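Local coordinates for separin (Saccharomyces cerevisiae, PDB 5U1T), which acts as a caspase-like cysteine protease that cleaves the MCD1/SCC1 subunit of cohesin at the onset of anaphase, triggering chromosome segregation, at residues S1071-D1074 with L1075-M1079; F108-S112 with L113-L117; S1253-E1256 with K1257-K1261. One frame throughout, in Å; residues are numbered along the deposited sequence.

Interaction 1: S1071-D1074 with L1075-M1079; sequences SLTD and LPRHM
With Asp1074 CG turned anti to its own backbone nitrogen (chi1 -166°) and the Arg1077 chain bent at chi3 (-65°), carboxylate and guanidinium meet across three residues of sequence. The two side chains cross at about a right angle. Arg1077 approaches side-on and delivers two N-H groups to one oxygen: NE lies 3.0 Å and NH2 3.1 Å from Asp1074 OD1, which sits at the guanidinium edge, close to its plane. OD1 offers its anti lone pair to NE, whereas NH2 reaches it from somewhat outside the carboxylate plane; the carboxylate and guanidinium planes are 53° apart. This salt bridge also holds the guanidinium over the backbone, where Thr1073 O stands 3.7 Å from CZ beneath one face. Tyr1388 binds both partners, its N donating to Asp1074 OD1 and its ring forming a cation-pi contact with Arg1077.

The backbone turns over the same residues. Leu1075 N donates to Ser1071 O at 3.1 Å, and Asp1074 O then accepts from both Arg1077 N (2.9 Å) and His1078 N (3.0 Å). Pro1076, which has no N-H to give, places its CD 3.2 Å from Leu1072 O and lies against helix 1036-1054. The imidazole of His1078 is hydrogen-bonded through NE2 to Glu1114 of helix 1111-1127. The arrangement is that of a junction between two successive helices, 1062-1072 and 1075-1088, with an i to i+3 aspartate-arginine salt bridge at the start of the second.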
ATOM      1  N   SER A1071      -6.076   4.570  43.999  1.00 60.94           N
ATOM      2  CA  SER A1071      -5.187   3.921  43.064  1.00 62.13           C
ATOM      3  C   SER A1071      -5.698   4.052  41.632  1.00 64.25           C
ATOM      4  O   SER A1071      -4.910   3.972  40.699  1.00 63.72           O
ATOM      5  CB  SER A1071      -4.958   2.453  43.436  1.00 66.63           C
ATOM      6  OG  SER A1071      -6.151   1.784  43.772  1.00 63.71           O
ATOM      7  N   LEU A1072      -6.991   4.282  41.440  1.00 60.90           N
ATOM      8  CA  LEU A1072      -7.500   4.562  40.091  1.00 59.44           C
ATOM      9  C   LEU A1072      -6.914   5.871  39.565  1.00 64.57           C
ATOM     10  O   LEU A1072      -6.556   5.970  38.397  1.00 67.61           O
ATOM     11  CB  LEU A1072      -9.030   4.630  40.076  1.00 58.88           C
ATOM     12  CG  LEU A1072      -9.882   4.519  38.796  1.00 67.65           C
ATOM     13  CD1 LEU A1072     -11.322   4.897  39.078  1.00 56.03           C
ATOM     14  CD2 LEU A1072      -9.389   5.333  37.631  1.00 62.26           C
ATOM     15  N   THR A1073      -6.823   6.883  40.423  1.00 67.82           N
ATOM     16  CA  THR A1073      -6.344   8.201  39.996  1.00 67.04           C
ATOM     17  C   THR A1073      -4.829   8.169  39.817  1.00 62.38           C
ATOM     18  O   THR A1073      -4.245   9.084  39.253  1.00 60.72           O
ATOM     19  CB  THR A1073      -6.712   9.306  41.013  1.00 57.27           C
ATOM     20  OG1 THR A1073      -6.340   8.858  42.309  1.00 72.44           O
ATOM     21  CG2 THR A1073      -8.192   9.579  41.031  1.00 60.75           C
ATOM     22  N   ASP A1074      -4.204   7.112  40.317  1.00 61.82           N
ATOM     23  CA  ASP A1074      -2.763   6.942  40.209  1.00 61.27           C
ATOM     24  C   ASP A1074      -2.352   6.223  38.907  1.00 63.04           C
ATOM     25  O   ASP A1074      -1.268   6.468  38.369  1.00 58.20           O
ATOM     26  CB  ASP A1074      -2.237   6.168  41.411  1.00 56.50           C
ATOM     27  CG  ASP A1074      -0.734   6.244  41.530  1.00 63.78           C
ATOM     28  OD1 ASP A1074      -0.200   7.370  41.425  1.00 60.07           O
ATOM     29  OD2 ASP A1074      -0.094   5.186  41.727  1.00 62.26           O
ATOM     30  N   LEU A1075      -3.221   5.331  38.427  1.00 60.82           N
ATOM     31  CA  LEU A1075      -3.049   4.653  37.144  1.00 62.89           C
ATOM     32  C   LEU A1075      -2.582   5.589  36.024  1.00 64.61           C
ATOM     33  O   LEU A1075      -1.522   5.364  35.447  1.00 59.75           O
ATOM     34  CB  LEU A1075      -4.346   3.956  36.728  1.00 57.18           C
ATOM     35  CG  LEU A1075      -4.307   2.433  36.745  1.00 65.27           C
ATOM     36  CD1 LEU A1075      -5.340   1.876  35.775  1.00 63.26           C
ATOM     37  CD2 LEU A1075      -2.916   1.901  36.424  1.00 55.20           C
ATOM     38  N   PRO A1076      -3.337   6.667  35.733  1.00 66.27           N
ATOM     39  CA  PRO A1076      -2.894   7.496  34.609  1.00 56.93           C
ATOM     40  C   PRO A1076      -1.611   8.263  34.893  1.00 57.62           C
ATOM     41  O   PRO A1076      -1.087   8.885  33.983  1.00 58.33           O
ATOM     42  CB  PRO A1076      -4.043   8.481  34.423  1.00 55.78           C
ATOM     43  CG  PRO A1076      -5.123   8.022  35.355  1.00 66.85           C
ATOM     44  CD  PRO A1076      -4.453   7.305  36.440  1.00 62.11           C
ATOM     45  N   ARG A1077      -1.151   8.276  36.138  1.00 57.34           N
ATOM     46  CA  ARG A1077       0.132   8.891  36.446  1.00 57.17           C
ATOM     47  C   ARG A1077       1.266   7.910  36.146  1.00 58.69           C
ATOM     48  O   ARG A1077       2.338   8.294  35.691  1.00 58.13           O
ATOM     49  CB  ARG A1077       0.183   9.339  37.915  1.00 65.08           C
ATOM     50  CG  ARG A1077      -0.631  10.591  38.208  1.00 69.27           C
ATOM     51  CD  ARG A1077      -0.363  11.132  39.591  1.00 61.35           C
ATOM     52  NE  ARG A1077      -0.791  10.233  40.660  1.00 64.13           N
ATOM     53  CZ  ARG A1077      -1.765  10.512  41.527  1.00 65.90           C
ATOM     54  NH1 ARG A1077      -2.429  11.662  41.437  1.00 63.93           N
ATOM     55  NH2 ARG A1077      -2.078   9.641  42.482  1.00 63.23           N
ATOM     56  N   HIS A1078       0.986   6.635  36.391  1.00 58.09           N
ATOM     57  CA  HIS A1078       1.949   5.560  36.307  1.00 53.13           C
ATOM     58  C   HIS A1078       2.122   4.996  34.872  1.00 60.11           C
ATOM     59  O   HIS A1078       3.250   4.782  34.413  1.00 55.42           O
ATOM     60  CB  HIS A1078       1.515   4.460  37.279  1.00 55.27           C
ATOM     61  CG  HIS A1078       2.292   3.189  37.155  1.00 55.20           C
ATOM     62  ND1 HIS A1078       3.621   3.097  37.504  1.00 55.22           N
ATOM     63  CD2 HIS A1078       1.922   1.958  36.733  1.00 53.78           C
ATOM     64  CE1 HIS A1078       4.039   1.858  37.294  1.00 59.62           C
ATOM     65  NE2 HIS A1078       3.026   1.147  36.834  1.00 59.10           N
ATOM     66  N   MET A1079       0.999   4.760  34.184  1.00 57.73           N
ATOM     67  CA  MET A1079       0.976   4.126  32.869  1.00 50.39           C
ATOM     68  C   MET A1079       1.861   4.810  31.812  1.00 56.02           C
ATOM     69  O   MET A1079       2.554   4.133  31.084  1.00 59.66           O
ATOM     70  CB  MET A1079      -0.460   4.037  32.355  1.00 48.23           C
ATOM     71  CG  MET A1079      -1.337   3.047  33.092  1.00 48.71           C
ATOM     72  SD  MET A1079      -0.576   1.431  33.363  1.00 64.06           S
ATOM     73  CE  MET A1079      -1.150   0.461  31.965  1.00 66.87           C
TER

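Interaction 2: F108-S112 with L113-L117; sequences FQAHS and LKNIL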
ATOM      1  N   PHE A 108       3.642 -14.053 -50.452  1.00 58.35           N
ATOM      2  CA  PHE A 108       4.329 -14.487 -51.669  1.00 58.57           C
ATOM      3  C   PHE A 108       4.240 -13.432 -52.746  1.00 52.99           C
ATOM      4  O   PHE A 108       3.289 -12.659 -52.782  1.00 50.72           O
ATOM      5  CB  PHE A 108       3.738 -15.807 -52.158  1.00 49.85           C
ATOM      6  CG  PHE A 108       3.420 -16.760 -51.034  1.00 58.63           C
ATOM      7  CD1 PHE A 108       4.389 -17.620 -50.535  1.00 60.77           C
ATOM      8  CD2 PHE A 108       2.165 -16.756 -50.429  1.00 49.26           C
ATOM      9  CE1 PHE A 108       4.096 -18.471 -49.486  1.00 57.90           C
ATOM     10  CE2 PHE A 108       1.885 -17.607 -49.416  1.00 47.99           C
ATOM     11  CZ  PHE A 108       2.854 -18.466 -48.942  1.00 48.76           C
ATOM     12  N   GLN A 109       5.253 -13.392 -53.605  1.00 52.01           N
ATOM     13  CA  GLN A 109       5.309 -12.402 -54.669  1.00 54.88           C
ATOM     14  C   GLN A 109       5.386 -13.107 -56.002  1.00 57.56           C
ATOM     15  O   GLN A 109       5.882 -14.226 -56.086  1.00 56.74           O
ATOM     16  CB  GLN A 109       6.500 -11.473 -54.470  1.00 48.29           C
ATOM     17  CG  GLN A 109       6.375 -10.618 -53.224  1.00 49.82           C
ATOM     18  CD  GLN A 109       5.241  -9.619 -53.327  1.00 53.88           C
ATOM     19  OE1 GLN A 109       4.169  -9.797 -52.722  1.00 49.46           O
ATOM     20  NE2 GLN A 109       5.464  -8.557 -54.111  1.00 56.56           N
ATOM     21  N   ALA A 110       4.868 -12.473 -57.045  1.00 56.81           N
ATOM     22  CA  ALA A 110       4.907 -13.079 -58.368  1.00 54.61           C
ATOM     23  C   ALA A 110       5.639 -12.149 -59.315  1.00 58.52           C
ATOM     24  O   ALA A 110       5.551 -10.921 -59.184  1.00 50.66           O
ATOM     25  CB  ALA A 110       3.499 -13.370 -58.874  1.00 49.57           C
ATOM     26  N   HIS A 111       6.385 -12.719 -60.251  1.00 61.11           N
ATOM     27  CA  HIS A 111       6.960 -11.881 -61.283  1.00 62.52           C
ATOM     28  C   HIS A 111       6.819 -12.535 -62.653  1.00 63.46           C
ATOM     29  O   HIS A 111       7.583 -12.255 -63.578  1.00 62.12           O
ATOM     30  CB  HIS A 111       8.419 -11.538 -60.958  1.00 62.48           C
ATOM     31  CG  HIS A 111       9.226 -12.697 -60.468  1.00 66.73           C
ATOM     32  ND1 HIS A 111       9.506 -12.890 -59.129  1.00 70.72           N
ATOM     33  CD2 HIS A 111       9.848 -13.698 -61.140  1.00 67.75           C
ATOM     34  CE1 HIS A 111      10.250 -13.980 -58.998  1.00 77.62           C
ATOM     35  NE2 HIS A 111      10.469 -14.491 -60.204  1.00 70.12           N
ATOM     36  N   SER A 112       5.807 -13.392 -62.761  1.00 62.73           N
ATOM     37  CA  SER A 112       5.340 -13.957 -64.020  1.00 55.42           C
ATOM     38  C   SER A 112       3.938 -14.510 -63.820  1.00 58.85           C
ATOM     39  O   SER A 112       3.476 -14.682 -62.685  1.00 60.02           O
ATOM     40  CB  SER A 112       6.284 -15.054 -64.522  1.00 59.94           C
ATOM     41  OG  SER A 112       6.130 -16.262 -63.800  1.00 57.53           O
ATOM     42  N   LEU A 113       3.250 -14.803 -64.920  1.00 63.19           N
ATOM     43  CA  LEU A 113       1.914 -15.370 -64.806  1.00 54.91           C
ATOM     44  C   LEU A 113       2.008 -16.791 -64.256  1.00 54.78           C
ATOM     45  O   LEU A 113       1.056 -17.318 -63.694  1.00 56.30           O
ATOM     46  CB  LEU A 113       1.198 -15.340 -66.151  1.00 50.83           C
ATOM     47  CG  LEU A 113       0.670 -13.975 -66.608  1.00 58.55           C
ATOM     48  CD1 LEU A 113      -0.212 -14.127 -67.860  1.00 52.44           C
ATOM     49  CD2 LEU A 113      -0.099 -13.293 -65.470  1.00 59.60           C
ATOM     50  N   LYS A 114       3.179 -17.395 -64.396  1.00 55.67           N
ATOM     51  CA  LYS A 114       3.388 -18.763 -63.951  1.00 58.10           C
ATOM     52  C   LYS A 114       3.296 -18.825 -62.432  1.00 56.89           C
ATOM     53  O   LYS A 114       2.821 -19.812 -61.864  1.00 52.91           O
ATOM     54  CB  LYS A 114       4.739 -19.276 -64.460  1.00 53.81           C
ATOM     55  CG  LYS A 114       5.296 -20.499 -63.758  1.00 51.69           C
ATOM     56  CD  LYS A 114       6.716 -20.187 -63.305  1.00 51.59           C
ATOM     57  CE  LYS A 114       7.395 -21.362 -62.639  1.00 52.80           C
ATOM     58  NZ  LYS A 114       8.710 -20.923 -62.076  1.00 58.12           N
ATOM     59  N   ASN A 115       3.735 -17.749 -61.787  1.00 60.30           N
ATOM     60  CA  ASN A 115       3.685 -17.635 -60.331  1.00 54.46           C
ATOM     61  C   ASN A 115       2.234 -17.490 -59.806  1.00 54.41           C
ATOM     62  O   ASN A 115       1.882 -18.055 -58.775  1.00 56.19           O
ATOM     63  CB  ASN A 115       4.548 -16.451 -59.865  1.00 57.73           C
ATOM     64  CG  ASN A 115       6.057 -16.668 -60.085  1.00 59.28           C
ATOM     65  OD1 ASN A 115       6.571 -17.788 -59.988  1.00 57.92           O
ATOM     66  ND2 ASN A 115       6.772 -15.575 -60.345  1.00 58.13           N
ATOM     67  N   ILE A 116       1.412 -16.731 -60.529  1.00 49.98           N
ATOM     68  CA  ILE A 116      -0.028 -16.660 -60.308  1.00 48.86           C
ATOM     69  C   ILE A 116      -0.669 -18.045 -60.379  1.00 58.64           C
ATOM     70  O   ILE A 116      -1.311 -18.495 -59.423  1.00 61.68           O
ATOM     71  CB  ILE A 116      -0.709 -15.742 -61.348  1.00 46.30           C
ATOM     72  CG1 ILE A 116      -0.134 -14.325 -61.268  1.00 58.83           C
ATOM     73  CG2 ILE A 116      -2.230 -15.755 -61.204  1.00 43.83           C
ATOM     74  CD1 ILE A 116      -0.056 -13.743 -59.859  1.00 50.77           C
ATOM     75  N   LEU A 117      -0.474 -18.713 -61.511  1.00 57.31           N
ATOM     76  CA  LEU A 117      -1.034 -20.033 -61.765  1.00 55.25           C
ATOM     77  C   LEU A 117      -0.766 -21.062 -60.673  1.00 52.43           C
ATOM     78  O   LEU A 117      -1.654 -21.807 -60.307  1.00 59.49           O
ATOM     79  CB  LEU A 117      -0.507 -20.572 -63.105  1.00 57.70           C
ATOM     80  CG  LEU A 117      -1.008 -19.840 -64.346  1.00 54.65           C
ATOM     81  CD1 LEU A 117      -0.332 -20.368 -65.591  1.00 59.78           C
ATOM     82  CD2 LEU A 117      -2.515 -19.953 -64.462  1.00 50.25           C
TER
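Ser112 turns its hydroxyl back over the first turn of helix 113-117, where OG accepts from Lys114 N at 3.2 Å and from Asn115 N at 3.5 Å. Both bonds are weak, as is a third, from Asn115 N to Ser112 O at 3.2 Å, so the backbone N-H of Asn115 is shared weakly between OG and O of Ser112. A chi1 of 76°, which sets OG between the backbone N and the carbonyl carbon, swings the oxygen toward these amides. This is a serine N-cap: the side chain serves N-H groups that have no preceding helical carbonyl. Within the helix itself, an i to i+4 bond runs from Leu117 N to Leu113 O, 3.0 Å. Outside the turn, Ala110 N is satisfied by Asn103 OD1, and Leu117 O by Lys133 NZ.

Apolar contacts bring the incoming loop against the helix. Ala110 CB meets Asn115 CB at 3.4 Å and Ile116 CD1 at 3.7 Å, while Ile116 also packs on Ile98 and Phe102 of helix 91-103.

Interaction 3: S1253-E1256 with K1257-K1261; sequences SLFE and KFKDK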
ATOM      1  N   SER A1253      -4.892  13.456  73.424  1.00 76.97           N
ATOM      2  CA  SER A1253      -5.646  13.704  74.653  1.00 75.63           C
ATOM      3  C   SER A1253      -6.325  15.066  74.583  1.00 76.20           C
ATOM      4  O   SER A1253      -7.503  15.221  74.943  1.00 70.39           O
ATOM      5  CB  SER A1253      -4.745  13.622  75.896  1.00 77.20           C
ATOM      6  OG  SER A1253      -3.495  14.282  75.715  1.00 79.25           O
ATOM      7  N   LEU A1254      -5.577  16.051  74.098  1.00 70.30           N
ATOM      8  CA  LEU A1254      -6.097  17.400  73.939  1.00 69.03           C
ATOM      9  C   LEU A1254      -7.194  17.463  72.880  1.00 71.63           C
ATOM     10  O   LEU A1254      -8.175  18.185  73.046  1.00 67.91           O
ATOM     11  CB  LEU A1254      -4.964  18.356  73.579  1.00 69.93           C
ATOM     12  CG  LEU A1254      -3.980  18.689  74.695  1.00 65.51           C
ATOM     13  CD1 LEU A1254      -2.879  19.526  74.126  1.00 73.33           C
ATOM     14  CD2 LEU A1254      -4.674  19.438  75.798  1.00 64.62           C
ATOM     15  N   PHE A1255      -7.013  16.708  71.793  1.00 70.51           N
ATOM     16  CA  PHE A1255      -7.959  16.714  70.681  1.00 65.22           C
ATOM     17  C   PHE A1255      -9.367  16.328  71.123  1.00 69.31           C
ATOM     18  O   PHE A1255     -10.360  16.907  70.666  1.00 65.33           O
ATOM     19  CB  PHE A1255      -7.518  15.768  69.553  1.00 64.11           C
ATOM     20  CG  PHE A1255      -8.568  15.609  68.494  1.00 59.74           C
ATOM     21  CD1 PHE A1255      -8.815  16.636  67.599  1.00 62.09           C
ATOM     22  CD2 PHE A1255      -9.363  14.478  68.448  1.00 60.96           C
ATOM     23  CE1 PHE A1255      -9.813  16.532  66.660  1.00 57.46           C
ATOM     24  CE2 PHE A1255     -10.368  14.365  67.504  1.00 64.00           C
ATOM     25  CZ  PHE A1255     -10.590  15.393  66.607  1.00 62.13           C
ATOM     26  N   GLU A1256      -9.445  15.340  72.006  1.00 72.58           N
ATOM     27  CA  GLU A1256     -10.724  14.829  72.472  1.00 69.19           C
ATOM     28  C   GLU A1256     -11.481  15.819  73.345  1.00 68.45           C
ATOM     29  O   GLU A1256     -12.707  15.870  73.294  1.00 67.21           O
ATOM     30  CB  GLU A1256     -10.515  13.516  73.219  1.00 71.22           C
ATOM     31  CG  GLU A1256     -10.414  12.333  72.275  1.00 77.61           C
ATOM     32  CD  GLU A1256     -11.685  12.161  71.439  1.00 83.82           C
ATOM     33  OE1 GLU A1256     -12.794  12.465  71.968  1.00 81.39           O
ATOM     34  OE2 GLU A1256     -11.572  11.735  70.261  1.00 82.25           O
ATOM     35  N   LYS A1257     -10.763  16.611  74.136  1.00 67.27           N
ATOM     36  CA  LYS A1257     -11.426  17.640  74.921  1.00 65.21           C
ATOM     37  C   LYS A1257     -11.868  18.754  73.972  1.00 64.42           C
ATOM     38  O   LYS A1257     -12.950  19.328  74.137  1.00 65.50           O
ATOM     39  CB  LYS A1257     -10.525  18.175  76.051  1.00 69.10           C
ATOM     40  CG  LYS A1257     -11.330  18.821  77.232  1.00 79.90           C
ATOM     41  CD  LYS A1257     -10.497  18.976  78.532  1.00 86.11           C
ATOM     42  CE  LYS A1257     -11.229  19.765  79.658  1.00 77.15           C
ATOM     43  NZ  LYS A1257     -12.390  19.044  80.272  1.00 72.95           N
ATOM     44  N   PHE A1258     -11.067  19.040  72.953  1.00 58.82           N
ATOM     45  CA  PHE A1258     -11.485  20.031  71.966  1.00 58.68           C
ATOM     46  C   PHE A1258     -12.745  19.594  71.210  1.00 61.57           C
ATOM     47  O   PHE A1258     -13.570  20.431  70.814  1.00 55.88           O
ATOM     48  CB  PHE A1258     -10.389  20.333  70.945  1.00 54.32           C
ATOM     49  CG  PHE A1258     -10.827  21.314  69.899  1.00 55.00           C
ATOM     50  CD1 PHE A1258     -11.001  22.652  70.220  1.00 54.19           C
ATOM     51  CD2 PHE A1258     -11.110  20.895  68.610  1.00 56.96           C
ATOM     52  CE1 PHE A1258     -11.416  23.556  69.281  1.00 52.63           C
ATOM     53  CE2 PHE A1258     -11.536  21.801  67.649  1.00 53.64           C
ATOM     54  CZ  PHE A1258     -11.687  23.131  67.981  1.00 57.82           C
ATOM     55  N   LYS A1259     -12.881  18.286  71.010  1.00 58.06           N
ATOM     56  CA  LYS A1259     -13.990  17.769  70.230  1.00 59.42           C
ATOM     57  C   LYS A1259     -15.307  17.936  71.005  1.00 61.71           C
ATOM     58  O   LYS A1259     -16.327  18.341  70.425  1.00 59.67           O
ATOM     59  CB  LYS A1259     -13.743  16.303  69.847  1.00 59.96           C
ATOM     60  CG  LYS A1259     -14.701  15.788  68.793  1.00 57.56           C
ATOM     61  CD  LYS A1259     -14.125  14.587  68.100  1.00 63.96           C
ATOM     62  CE  LYS A1259     -14.577  13.308  68.738  1.00 62.75           C
ATOM     63  NZ  LYS A1259     -14.748  12.270  67.682  1.00 53.92           N
ATOM     64  N   ASP A1260     -15.272  17.647  72.306  1.00 61.85           N
ATOM     65  CA  ASP A1260     -16.417  17.870  73.184  1.00 56.05           C
ATOM     66  C   ASP A1260     -16.882  19.319  73.109  1.00 54.83           C
ATOM     67  O   ASP A1260     -18.074  19.600  72.963  1.00 53.69           O
ATOM     68  CB  ASP A1260     -16.072  17.518  74.630  1.00 59.52           C
ATOM     69  CG  ASP A1260     -16.109  16.026  74.902  1.00 64.60           C
ATOM     70  OD1 ASP A1260     -16.646  15.266  74.079  1.00 62.81           O
ATOM     71  OD2 ASP A1260     -15.606  15.605  75.966  1.00 72.67           O
ATOM     72  N   LYS A1261     -15.923  20.235  73.199  1.00 51.54           N
ATOM     73  CA  LYS A1261     -16.216  21.669  73.191  1.00 56.20           C
ATOM     74  C   LYS A1261     -16.765  22.139  71.844  1.00 58.09           C
ATOM     75  O   LYS A1261     -17.822  22.788  71.774  1.00 57.39           O
ATOM     76  CB  LYS A1261     -14.956  22.458  73.555  1.00 62.23           C
ATOM     77  CG  LYS A1261     -14.542  22.293  75.012  1.00 64.45           C
ATOM     78  CD  LYS A1261     -15.518  22.977  75.937  1.00 63.04           C
ATOM     79  CE  LYS A1261     -14.931  23.059  77.334  1.00 73.66           C
ATOM     80  NZ  LYS A1261     -15.553  24.133  78.198  1.00 80.12           N
TER
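Phe1255 and Lys1259 touch one turn apart on helix 1252-1269, an amphipathic alpha-helix on which Phe1255 and Phe1258 are buried while Ser1253, Glu1256, Lys1257 and Asp1260 are exposed.

The backbone bonds give the evidence for the regular helix. Three are of the i to i+4 kind: Phe1258 N donates to Leu1254 O at 3.0 Å, with an N-H...O angle of 161°, Lys1259 N bonds to Phe1255 O at 2.9 Å, and Asp1260 N to Glu1256 O at 3.3 Å. Two additional bonds, of the i to i+3 kind, Lys1257 N to Leu1254 O and Lys1259 N to Glu1256 O, are weak.

Apolar contact is made by the middle of the lysine chain rather than by its charged end. Lys1259 CD lies 3.8 Å from Phe1255 CE2, and its distance to CZ of the same ring is nearly equal, so the methylene rests beside the outer end of the ring. Phe1255 and Phe1258 both direct CG anti to the backbone N (chi1 172° and 178°), and both rings pack against helix 1287-1294, Phe1255 on Asp1287 and Glu1291, Phe1258 on Ile1290 and Leu1294. Leu1254 reaches Tyr1346 of helix 1332-1347.

Among the charged groups, Glu1256 and Lys1259 run side by side and point the same way, yet between the two side chains the nearest approach is Lys1259 CE to Glu1256 OE2, 3.7 Å. The ammonium forms its salt bridge with Asp1287 OD1 of helix 1287-1294; some attraction to Glu1256 is likely, but Lys1259 NZ remains 4.1 Å from Glu1256 OE2, beyond a salt bridge.

In the fold
From the N terminus, interaction 2 comes first, joining the loop after helix 91-103 to helix 113-117 among the early helices of the chain. Interaction 1 follows far downstream, at the junction of helices 1062-1072 and 1075-1088, and interaction 3 lies last, inside helix 1252-1269. Each pairs adjoining segments with no residue between them, so none closes a long loop; they run in series, without nesting or crossing. Interactions 1 and 3 lie on the same side of the chain's centre, their centres 38 Å apart. Interaction 2 is on the opposite side, its centre 100 Å from that of interaction 1 and 138 Å from that of interaction 3.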